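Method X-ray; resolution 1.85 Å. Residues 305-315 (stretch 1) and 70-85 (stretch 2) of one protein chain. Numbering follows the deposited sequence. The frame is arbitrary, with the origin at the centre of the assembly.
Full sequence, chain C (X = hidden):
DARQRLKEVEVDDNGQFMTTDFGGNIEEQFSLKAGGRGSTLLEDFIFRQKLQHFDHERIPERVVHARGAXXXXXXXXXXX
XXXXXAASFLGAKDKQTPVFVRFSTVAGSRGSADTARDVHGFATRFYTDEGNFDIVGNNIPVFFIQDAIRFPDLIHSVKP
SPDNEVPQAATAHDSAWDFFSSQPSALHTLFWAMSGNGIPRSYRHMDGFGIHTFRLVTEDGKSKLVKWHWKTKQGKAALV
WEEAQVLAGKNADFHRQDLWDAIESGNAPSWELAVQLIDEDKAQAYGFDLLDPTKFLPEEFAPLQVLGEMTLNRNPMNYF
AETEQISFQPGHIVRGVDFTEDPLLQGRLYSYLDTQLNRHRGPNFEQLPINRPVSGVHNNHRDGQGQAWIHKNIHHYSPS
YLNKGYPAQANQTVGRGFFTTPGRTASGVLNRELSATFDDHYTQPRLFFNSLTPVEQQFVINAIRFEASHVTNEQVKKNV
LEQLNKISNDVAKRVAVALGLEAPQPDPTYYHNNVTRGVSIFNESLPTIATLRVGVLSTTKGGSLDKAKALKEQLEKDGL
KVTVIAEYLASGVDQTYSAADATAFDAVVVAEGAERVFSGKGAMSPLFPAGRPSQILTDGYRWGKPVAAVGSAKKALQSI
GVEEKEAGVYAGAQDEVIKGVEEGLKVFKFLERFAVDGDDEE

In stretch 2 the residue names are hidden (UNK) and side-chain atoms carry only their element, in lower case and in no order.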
# COMPACT_ATOMS: atom_id res chain seq x y z
N GLN C 305 -5.75 -6.04 -44.47
CA GLN C 305 -6.85 -6.99 -44.64
C GLN C 305 -7.78 -6.84 -43.45
O GLN C 305 -7.39 -7.09 -42.31
CB GLN C 305 -6.30 -8.41 -44.75
CG GLN C 305 -5.20 -8.54 -45.80
CD GLN C 305 -4.73 -9.97 -45.97
OE1 GLN C 305 -5.52 -10.88 -46.21
NE2 GLN C 305 -3.42 -10.17 -45.84
N VAL C 306 -9.00 -6.39 -43.73
CA VAL C 306 -9.98 -6.10 -42.68
C VAL C 306 -10.56 -7.39 -42.08
O VAL C 306 -11.02 -8.27 -42.80
CB VAL C 306 -11.12 -5.19 -43.22
CG1 VAL C 306 -12.20 -4.97 -42.17
CG2 VAL C 306 -10.56 -3.86 -43.71
N LEU C 307 -10.53 -7.49 -40.75
CA LEU C 307 -11.03 -8.68 -40.07
C LEU C 307 -12.40 -8.46 -39.44
O LEU C 307 -13.17 -9.40 -39.24
CB LEU C 307 -10.03 -9.15 -38.99
CG LEU C 307 -8.63 -9.58 -39.42
CD1 LEU C 307 -7.87 -10.24 -38.26
CD2 LEU C 307 -8.69 -10.52 -40.61
N GLY C 308 -12.70 -7.21 -39.12
CA GLY C 308 -13.96 -6.89 -38.49
C GLY C 308 -14.08 -5.43 -38.10
O GLY C 308 -13.29 -4.58 -38.55
N GLU C 309 -15.07 -5.13 -37.26
CA GLU C 309 -15.32 -3.74 -36.89
C GLU C 309 -15.66 -3.62 -35.42
O GLU C 309 -16.37 -4.46 -34.86
CB GLU C 309 -16.46 -3.17 -37.72
CG GLU C 309 -16.75 -1.69 -37.43
CD GLU C 309 -17.71 -1.07 -38.43
OE1 GLU C 309 -18.92 -1.39 -38.38
OE2 GLU C 309 -17.28 -0.24 -39.25
N MET C 310 -15.17 -2.55 -34.80
CA MET C 310 -15.50 -2.24 -33.42
C MET C 310 -16.24 -0.91 -33.37
O MET C 310 -15.85 0.05 -34.02
CB MET C 310 -14.20 -2.18 -32.60
CG MET C 310 -14.20 -1.24 -31.42
SD MET C 310 -12.68 -1.49 -30.48
CE MET C 310 -11.63 -0.16 -31.11
N THR C 311 -17.32 -0.87 -32.60
CA THR C 311 -18.12 0.34 -32.43
C THR C 311 -18.23 0.62 -30.93
O THR C 311 -18.62 -0.27 -30.16
CB THR C 311 -19.53 0.17 -33.03
OG1 THR C 311 -19.41 -0.02 -34.44
CG2 THR C 311 -20.40 1.39 -32.77
N LEU C 312 -17.86 1.83 -30.51
CA LEU C 312 -17.99 2.22 -29.11
C LEU C 312 -19.33 2.93 -28.93
O LEU C 312 -19.54 4.02 -29.47
CB LEU C 312 -16.83 3.14 -28.68
CG LEU C 312 -15.43 2.59 -28.94
CD1 LEU C 312 -14.34 3.57 -28.51
CD2 LEU C 312 -15.27 1.24 -28.24
N ASN C 313 -20.25 2.32 -28.18
CA ASN C 313 -21.60 2.88 -28.07
C ASN C 313 -22.14 3.04 -26.65
O ASN C 313 -23.31 3.36 -26.46
CB ASN C 313 -22.59 2.08 -28.93
CG ASN C 313 -22.57 0.61 -28.60
OD1 ASN C 313 -22.04 0.19 -27.56
ND2 ASN C 313 -23.12 -0.21 -29.49
N ARG C 314 -21.30 2.80 -25.65
CA ARG C 314 -21.74 2.98 -24.26
C ARG C 314 -20.72 3.75 -23.43
O ARG C 314 -19.58 3.31 -23.29
CB ARG C 314 -22.04 1.63 -23.58
CG ARG C 314 -23.22 0.85 -24.14
CD ARG C 314 -24.56 1.49 -23.78
NE ARG C 314 -25.68 0.59 -24.05
CZ ARG C 314 -26.33 0.53 -25.21
NH1 ARG C 314 -25.98 1.30 -26.23
NH2 ARG C 314 -27.34 -0.32 -25.35
N ASN C 315 -21.13 4.90 -22.89
CA ASN C 315 -20.29 5.65 -21.96
C ASN C 315 -20.23 4.92 -20.62
O ASN C 315 -21.14 4.17 -20.29
CB ASN C 315 -20.85 7.07 -21.75
CG ASN C 315 -20.53 7.98 -22.92
OD1 ASN C 315 -19.43 7.93 -23.47
ND2 ASN C 315 -21.50 8.80 -23.34
N UNK C 70 -12.28 6.78 -21.85
CA UNK C 70 -12.66 5.55 -22.52
C UNK C 70 -14.14 5.28 -22.63
O UNK C 70 -14.97 6.04 -22.11
N UNK C 71 -14.47 4.19 -23.31
CA UNK C 71 -15.86 3.82 -23.53
C UNK C 71 -16.01 2.33 -23.78
O UNK C 71 -15.05 1.66 -24.16
c UNK C 71 -16.45 4.61 -24.70
N UNK C 72 -17.22 1.82 -23.54
CA UNK C 72 -17.57 0.44 -23.85
C UNK C 72 -18.08 0.33 -25.28
O UNK C 72 -18.61 1.29 -25.84
c UNK C 72 -18.67 -0.07 -22.91
c UNK C 72 -17.52 -1.02 -19.59
c UNK C 72 -18.25 0.84 -20.51
n UNK C 72 -17.80 -1.27 -20.86
c UNK C 72 -18.26 -0.12 -21.47
n UNK C 72 -17.79 0.26 -19.35
N UNK C 73 -17.96 -0.86 -25.87
CA UNK C 73 -18.55 -1.07 -27.17
C UNK C 73 -18.59 -2.54 -27.54
O UNK C 73 -18.49 -3.41 -26.67
N UNK C 74 -18.72 -2.80 -28.83
CA UNK C 74 -18.80 -4.17 -29.33
C UNK C 74 -17.89 -4.31 -30.54
O UNK C 74 -17.81 -3.42 -31.37
c UNK C 74 -20.31 -5.98 -30.24
c UNK C 74 -21.21 -4.33 -28.58
c UNK C 74 -21.14 -5.40 -27.52
c UNK C 74 -20.24 -4.54 -29.74
N UNK C 75 -17.18 -5.44 -30.61
CA UNK C 75 -16.43 -5.79 -31.80
C UNK C 75 -17.16 -6.93 -32.51
O UNK C 75 -17.62 -7.87 -31.87
c UNK C 75 -14.26 -8.29 -32.71
c UNK C 75 -14.29 -6.89 -32.62
c UNK C 75 -13.69 -6.16 -33.62
c UNK C 75 -13.02 -8.16 -34.76
c UNK C 75 -13.06 -6.78 -34.69
c UNK C 75 -14.99 -6.21 -31.48
c UNK C 75 -13.63 -8.92 -33.77
N UNK C 76 -17.26 -6.83 -33.82
CA UNK C 76 -17.90 -7.87 -34.62
C UNK C 76 -16.93 -8.38 -35.67
O UNK C 76 -16.37 -7.60 -36.44
c UNK C 76 -19.86 -8.48 -36.08
o UNK C 76 -20.04 -6.75 -34.38
c UNK C 76 -19.14 -7.34 -35.34
N UNK C 77 -16.72 -9.68 -35.68
CA UNK C 77 -15.85 -10.27 -36.69
C UNK C 77 -16.57 -10.31 -38.03
O UNK C 77 -17.76 -10.60 -38.09
c UNK C 77 -15.38 -11.66 -36.27
o UNK C 77 -14.53 -12.22 -37.26
N UNK C 78 -15.85 -9.98 -39.10
CA UNK C 78 -16.41 -10.07 -40.45
C UNK C 78 -16.36 -11.49 -41.01
O UNK C 78 -16.89 -11.76 -42.08
c UNK C 78 -17.15 -7.32 -40.39
c UNK C 78 -15.83 -5.34 -41.77
c UNK C 78 -15.69 -9.11 -41.40
c UNK C 78 -17.54 -6.00 -40.24
c UNK C 78 -16.88 -5.02 -40.94
c UNK C 78 -15.45 -6.65 -41.92
c UNK C 78 -16.10 -7.67 -41.23
o UNK C 78 -17.24 -3.70 -40.81
N UNK C 79 -15.73 -12.41 -40.29
CA UNK C 79 -15.67 -13.77 -40.78
C UNK C 79 -15.06 -14.77 -39.83
O UNK C 79 -14.74 -14.46 -38.69
N UNK C 80 -14.93 -15.99 -40.32
CA UNK C 80 -14.29 -17.06 -39.60
C UNK C 80 -12.83 -17.05 -40.03
O UNK C 80 -12.52 -17.44 -41.14
o UNK C 80 -14.86 -20.67 -39.44
c UNK C 80 -14.94 -18.38 -40.02
c UNK C 80 -14.24 -19.60 -39.44
o UNK C 80 -13.08 -19.48 -39.00
N UNK C 81 -11.95 -16.58 -39.15
CA UNK C 81 -10.54 -16.44 -39.51
C UNK C 81 -9.67 -17.57 -38.98
O UNK C 81 -8.47 -17.41 -38.82
c UNK C 81 -12.41 -11.90 -42.09
c UNK C 81 -11.60 -13.10 -38.79
c UNK C 81 -11.97 -12.50 -40.91
c UNK C 81 -10.64 -14.11 -42.13
c UNK C 81 -10.86 -13.96 -39.55
n UNK C 81 -12.27 -12.22 -39.61
c UNK C 81 -11.95 -12.41 -43.27
c UNK C 81 -11.09 -13.60 -40.91
c UNK C 81 -10.01 -15.08 -39.06
c UNK C 81 -11.07 -13.50 -43.30
N UNK C 82 -10.27 -18.73 -38.75
CA UNK C 82 -9.53 -19.87 -38.21
C UNK C 82 -8.41 -20.30 -39.15
O UNK C 82 -7.49 -21.02 -38.75
c UNK C 82 -10.46 -21.06 -37.93
o UNK C 82 -10.99 -21.58 -39.14
N UNK C 83 -8.50 -19.87 -40.41
CA UNK C 83 -7.44 -20.14 -41.38
C UNK C 83 -6.15 -19.41 -41.06
O UNK C 83 -5.08 -19.78 -41.56
c UNK C 83 -7.91 -19.82 -42.81
c UNK C 83 -8.40 -18.38 -42.96
n UNK C 83 -8.09 -17.78 -44.10
o UNK C 83 -9.06 -17.83 -42.07
N UNK C 84 -6.23 -18.36 -40.24
CA UNK C 84 -5.02 -17.64 -39.83
C UNK C 84 -4.80 -17.59 -38.32
O UNK C 84 -3.69 -17.33 -37.86
c UNK C 84 -6.13 -13.93 -40.23
c UNK C 84 -4.79 -16.19 -41.90
c UNK C 84 -4.97 -16.19 -40.37
c UNK C 84 -6.22 -15.42 -39.96
N UNK C 85 -5.85 -17.82 -37.54
CA UNK C 85 -5.72 -17.75 -36.08
C UNK C 85 -6.74 -18.61 -35.37
O UNK C 85 -7.89 -18.70 -35.81
c UNK C 85 -5.83 -16.29 -35.57
c UNK C 85 -7.23 -15.73 -35.83
o UNK C 85 -5.54 -16.25 -34.17
O HOH W 1 -16.62 8.20 -23.15
O HOH W 2 -19.55 -4.20 -33.65

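Position 70 has no side-chain atoms: Gly-70. A water donates to its O (2.9 Å) and to Asn-315 OD1 (2.8 Å).

Position 71 carries one carbon, CB, pointing toward stretch 1 and lying 3.7 Å from Arg-314 O and 4.3 Å from Leu-312 CB; it is Ala-71.

At position 72 one carbon leads to a five-membered ring of three carbons and two nitrogens, His-72. Its backbone pairs with Arg-314, N to Arg-314 O at 2.8 Å and Arg-314 N to its O at 3.1 Å, while Asn-313 N adds a weak bond of 3.0 Å to that same His-72 O.

Position 73 is bare, hence Gly-73. An ideal CB would clash, 2.1 Å from Thr-311 O and 2.7 Å from Leu-312 CA, so the close pass of the strands depends on its absence.

Position 74 has four carbons, forked at the first with one arm two carbons long: Ile-74. It shares a sheet face with Thr-311, and two backbone bonds join the pair, N to Thr-311 O and Thr-311 N to O, each 2.9 Å.

Position 75 is one carbon and a six-carbon ring without oxygen, Phe-75, whose CD1 lies 4.1 Å from Met-310 CB.

Position 76 has one carbon bearing an oxygen and a carbon, Thr-76. Its N reaches Glu-309 O at 2.7 Å and Glu-309 N reaches its O at 2.9 Å.

Position 77, one carbon then one oxygen, is Ser-77; it points away, and its OG bonds to O of position 79 at 2.7 Å.

Position 78 has a six-carbon ring bearing an oxygen, Tyr-78. Gly-308 CA sits over the ring face, 3.7 Å from its centroid, and Val-306 CG1 is 3.7 Å from CD2.

Position 79 lacks a side chain: Gly-79. Position 80, two carbons with two oxygens on the second, could match the asparagine pattern by shape, but two oxygens make it Asp-80.

Position 81 has fused rings of eight carbons and one nitrogen, Trp-81. NE1 donates to Leu-307 O at 3.0 Å, and Leu-307 CD2 lies over the five-membered ring.

Position 82, a carbon and an oxygen, is Ser-82; position 83, two carbons ending in oxygen and nitrogen, Asn-83. Neither touches stretch 1.

Position 84, four forked carbons, is Ile-84, its CD1 4.3 Å from Leu-307 CD2. Position 85, one carbon with an oxygen and a carbon, is Thr-85.

The rule is an antiparallel backbone ladder, finished by aromatic rings: Leu-307 O accepts from both Tyr-78 N (2.7 Å) and Trp-81 NE1.

Stretch 2, residues 70-85: GAHGIFTSYGDWSNIT
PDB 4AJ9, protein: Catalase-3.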